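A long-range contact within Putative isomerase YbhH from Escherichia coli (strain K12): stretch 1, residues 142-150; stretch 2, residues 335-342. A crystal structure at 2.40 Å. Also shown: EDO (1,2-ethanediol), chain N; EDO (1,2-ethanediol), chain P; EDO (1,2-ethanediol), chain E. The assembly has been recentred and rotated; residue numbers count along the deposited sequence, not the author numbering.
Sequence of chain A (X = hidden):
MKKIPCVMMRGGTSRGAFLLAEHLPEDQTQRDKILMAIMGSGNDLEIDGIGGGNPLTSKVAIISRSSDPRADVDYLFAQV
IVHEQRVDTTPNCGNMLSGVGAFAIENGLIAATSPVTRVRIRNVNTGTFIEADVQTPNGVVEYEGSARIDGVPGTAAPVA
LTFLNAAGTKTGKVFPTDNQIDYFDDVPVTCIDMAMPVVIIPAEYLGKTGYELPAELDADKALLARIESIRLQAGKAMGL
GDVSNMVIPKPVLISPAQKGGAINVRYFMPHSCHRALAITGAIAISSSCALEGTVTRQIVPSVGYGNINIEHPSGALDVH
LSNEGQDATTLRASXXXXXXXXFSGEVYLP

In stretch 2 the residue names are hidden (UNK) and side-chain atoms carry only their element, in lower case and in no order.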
# COMPACT_ATOMS: atom_id res chain seq x y z
N GLU A 142 -18.70 14.88 -6.79
CA GLU A 142 -19.65 14.99 -7.88
C GLU A 142 -20.30 13.63 -8.11
O GLU A 142 -19.60 12.63 -8.31
CB GLU A 142 -18.95 15.47 -9.16
CG GLU A 142 -19.87 15.54 -10.36
CD GLU A 142 -20.94 16.60 -10.21
OE1 GLU A 142 -20.63 17.80 -10.38
OE2 GLU A 142 -22.10 16.23 -9.90
N TYR A 143 -21.63 13.60 -8.07
CA TYR A 143 -22.38 12.38 -8.34
C TYR A 143 -22.97 12.34 -9.74
O TYR A 143 -23.24 11.24 -10.24
CB TYR A 143 -23.49 12.20 -7.30
CG TYR A 143 -22.97 11.97 -5.91
CD1 TYR A 143 -22.33 10.78 -5.58
CD2 TYR A 143 -23.12 12.93 -4.92
CE1 TYR A 143 -21.84 10.56 -4.31
CE2 TYR A 143 -22.64 12.71 -3.64
CZ TYR A 143 -22.00 11.52 -3.34
OH TYR A 143 -21.52 11.30 -2.07
N GLU A 144 -23.18 13.49 -10.37
CA GLU A 144 -23.68 13.54 -11.73
C GLU A 144 -22.58 13.17 -12.72
O GLU A 144 -21.39 13.45 -12.50
CB GLU A 144 -24.22 14.93 -12.06
CG GLU A 144 -25.32 15.41 -11.13
CD GLU A 144 -25.93 16.72 -11.58
OE1 GLU A 144 -25.37 17.38 -12.48
OE2 GLU A 144 -26.99 17.10 -11.02
N GLY A 145 -22.98 12.54 -13.82
CA GLY A 145 -22.02 12.12 -14.83
C GLY A 145 -22.71 11.31 -15.90
O GLY A 145 -23.93 11.13 -15.89
N SER A 146 -21.90 10.82 -16.84
CA SER A 146 -22.40 10.10 -18.00
C SER A 146 -22.07 8.61 -17.97
O SER A 146 -22.37 7.91 -18.95
CB SER A 146 -21.84 10.72 -19.29
OG SER A 146 -20.42 10.73 -19.27
N ALA A 147 -21.46 8.11 -16.90
CA ALA A 147 -21.15 6.69 -16.82
C ALA A 147 -22.43 5.88 -16.61
O ALA A 147 -23.40 6.35 -16.01
CB ALA A 147 -20.17 6.42 -15.68
N ARG A 148 -22.40 4.65 -17.11
CA ARG A 148 -23.57 3.78 -17.08
C ARG A 148 -23.14 2.37 -16.68
O ARG A 148 -22.11 1.88 -17.14
CB ARG A 148 -24.26 3.75 -18.44
CG ARG A 148 -25.56 2.96 -18.48
CD ARG A 148 -26.09 2.85 -19.90
NE ARG A 148 -26.08 4.13 -20.60
CZ ARG A 148 -27.06 5.03 -20.55
NH1 ARG A 148 -28.15 4.79 -19.83
NH2 ARG A 148 -26.95 6.17 -21.23
N ILE A 149 -23.93 1.73 -15.82
CA ILE A 149 -23.69 0.36 -15.40
C ILE A 149 -25.00 -0.41 -15.47
O ILE A 149 -26.09 0.15 -15.31
CB ILE A 149 -23.10 0.28 -13.97
CG1 ILE A 149 -24.02 0.99 -12.97
CG2 ILE A 149 -21.69 0.87 -13.93
CD1 ILE A 149 -23.57 0.85 -11.52
N ASP A 150 -24.89 -1.72 -15.72
CA ASP A 150 -26.07 -2.57 -15.75
C ASP A 150 -26.75 -2.61 -14.39
O ASP A 150 -26.09 -2.60 -13.35
CB ASP A 150 -25.70 -3.99 -16.17
CG ASP A 150 -25.33 -4.10 -17.63
OD1 ASP A 150 -25.58 -3.13 -18.39
OD2 ASP A 150 -24.77 -5.14 -18.02
N UNK A 335 -12.15 -1.66 -11.84
CA UNK A 335 -13.53 -1.70 -12.29
C UNK A 335 -14.12 -0.31 -12.14
O UNK A 335 -13.78 0.42 -11.20
c UNK A 335 -14.35 -2.75 -11.50
c UNK A 335 -15.83 -2.63 -11.80
c UNK A 335 -13.86 -4.16 -11.83
N UNK A 336 -14.99 0.07 -13.08
CA UNK A 336 -15.74 1.32 -12.99
C UNK A 336 -17.10 1.02 -12.38
O UNK A 336 -17.78 0.07 -12.80
c UNK A 336 -13.70 3.31 -14.29
c UNK A 336 -16.68 3.29 -14.24
c UNK A 336 -15.89 1.99 -14.36
c UNK A 336 -14.51 2.25 -15.00
N UNK A 337 -17.50 1.81 -11.39
CA UNK A 337 -18.84 1.76 -10.83
C UNK A 337 -19.40 3.17 -10.81
O UNK A 337 -18.76 4.13 -11.25
n UNK A 337 -20.91 -2.18 -12.77
c UNK A 337 -19.32 -1.32 -9.58
c UNK A 337 -20.67 -2.15 -11.46
c UNK A 337 -18.85 1.15 -9.42
n UNK A 337 -19.66 -1.42 -10.99
n UNK A 337 -21.43 -2.84 -10.63
c UNK A 337 -18.27 -0.26 -9.32
N UNK A 338 -20.62 3.30 -10.29
CA UNK A 338 -21.19 4.60 -9.98
C UNK A 338 -21.80 4.54 -8.59
O UNK A 338 -22.12 3.46 -8.08
o UNK A 338 -23.43 4.23 -10.83
c UNK A 338 -21.75 4.91 -12.43
c UNK A 338 -22.26 5.04 -11.00
N UNK A 339 -21.97 5.71 -7.98
CA UNK A 339 -22.57 5.79 -6.66
C UNK A 339 -23.39 7.07 -6.58
O UNK A 339 -23.25 7.97 -7.41
c UNK A 339 -20.64 7.00 -5.59
c UNK A 339 -21.50 5.75 -5.55
o UNK A 339 -22.13 5.64 -4.27
N UNK A 340 -24.27 7.13 -5.59
CA UNK A 340 -25.08 8.32 -5.39
C UNK A 340 -25.52 8.39 -3.94
O UNK A 340 -25.93 7.39 -3.36
c UNK A 340 -26.96 9.70 -6.45
c UNK A 340 -26.30 8.33 -6.32
n UNK A 340 -29.32 9.03 -6.74
n UNK A 340 -31.20 9.03 -5.41
c UNK A 340 -30.17 9.68 -5.95
c UNK A 340 -28.16 9.65 -7.37
n UNK A 340 -30.00 10.97 -5.70
N UNK A 341 -25.42 9.59 -3.36
CA UNK A 341 -25.96 9.83 -2.03
C UNK A 341 -27.47 10.05 -2.14
O UNK A 341 -27.93 10.87 -2.93
c UNK A 341 -25.85 11.41 -0.02
c UNK A 341 -25.29 11.04 -1.39
n UNK A 341 -24.53 14.98 0.42
c UNK A 341 -25.08 12.56 0.60
c UNK A 341 -25.13 13.80 -0.27
N UNK A 342 -28.23 9.30 -1.35
CA UNK A 342 -29.69 9.30 -1.42
C UNK A 342 -30.31 10.05 -0.24
O UNK A 342 -31.07 11.00 -0.43
c UNK A 342 -29.69 7.18 -2.78
c UNK A 342 -31.76 7.87 -1.52
c UNK A 342 -30.24 7.86 -1.53
c UNK A 342 -30.17 5.75 -2.97
C1 EDO N . -27.16 14.17 -6.40
O1 EDO N . -27.87 13.01 -6.85
C2 EDO N . -26.80 14.01 -4.93
O2 EDO N . -26.32 12.68 -4.69
C1 EDO P . -28.46 0.80 -17.95
O1 EDO P . -28.07 0.58 -16.59
C2 EDO P . -29.40 2.00 -18.03
O2 EDO P . -28.71 3.20 -17.66
C1 EDO E . -25.52 5.48 -13.11
O1 EDO E . -24.92 4.23 -12.73
C2 EDO E . -26.85 5.61 -12.39
O2 EDO E . -27.62 6.70 -12.89
O HOH W 1 -23.68 -3.77 -12.99

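Stretch 2 is a strand running past an irregular segment, residues 142-150, and its side chains can be identified from their atoms one position at a time.

Position 335 carries three side-chain carbons, one bonded to the other two, and none touches stretch 1. Only three carbons, forked at the first and with no oxygen, mean Val335. It is buried; its compact hydrocarbon suits a packed strand.

Position 336 has four carbons, forked at the first, with one arm two carbons long. The backbone makes the contact, O lying 4.1 Å from CG2 of Ile149. This is Ile336; its CA-to-CB bond points sideways and its end leads away. Beta-branched residues such as this one favour extended backbones.

Position 337 shows three carbons in a row, a nitrogen, then a carbon bearing two more nitrogens, the nitrogen-rich end lying against Ile149: a guanidinium and therefore Arg337. CA-to-CB points away from stretch 1, but the chain bends, with chi1 and chi2 both m and chi3 p, and its end returns. The bend lets NE donate a hydrogen bond to O of Ile336 (3.0 Å) and brings NH2 to 3.4 Å from CG2 of Ile149, while CD1 of Ile149 lies over one face of the guanidinium. Such a flat face accepts hydrocarbon, leaving the N-H groups to bond in the plane. NH2 also donates to water 1 (3.2 Å), which in turn donates to O of Asp150 (2.7 Å), so one water links the two stretches.

Position 338 has one carbon carrying an oxygen and a carbon, which touch Ile149 and Ala147 respectively, as befits Thr338. Its CA-to-CB bond points toward stretch 1: CG2 meets CB of Ala147 at 3.9 Å, and OG1 lies 3.5 Å from CD1 of Ile149. OG1 also shares a very short hydrogen bond of 2.4 Å with O1 of the chain E ethanediol. A small residue with one apolar and one polar branch fits well here.

Position 339 repeats that pattern of two carbons and one oxygen, its outer carbon near the Tyr143 ring: Thr339. CA-to-CB points sideways; CG2 is 4.0 Å from CE1 of Tyr143, and the backbone O is 3.5 Å from CD1 of the same ring. The type suits both needs, a methyl by the ring and OG1 hydrogen-bonded elsewhere in the structure.

Position 340 has three carbons, a nitrogen, then a carbon carrying two more nitrogens; its CA lies 3.7 Å from CD1 of Tyr143. This is Arg340. Its CA-to-CB bond points away from stretch 1, and the exposed setting suits its charge. NH1 donates to O1 of the chain N ethanediol (3.2 Å).

Position 341 has four carbons in a row ending in nitrogen, the first carbon against the Tyr143 hydroxyl: Lys341. CB lies 3.8 Å from OH of Tyr143; the aliphatic stem can lie by the ring while NZ is bonded elsewhere.

Position 342 has four carbons, forked at the first, one arm two carbons long, none reaching stretch 1: Ile342, exposed, its beta-branching at home in a strand.

The contact thus rests on packing, with no direct hydrogen bond between the stretches. Tyr143 lays one ring face against the backbone at Arg340 and Lys341, Ala147 meets Thr338, and Ile149 packs against Arg337 and Thr338. The two stretches together bury 458 Å², both sides summed, and water 1 adds a polar bridge.

Stretch 2 (335-342) VIRTTRKI
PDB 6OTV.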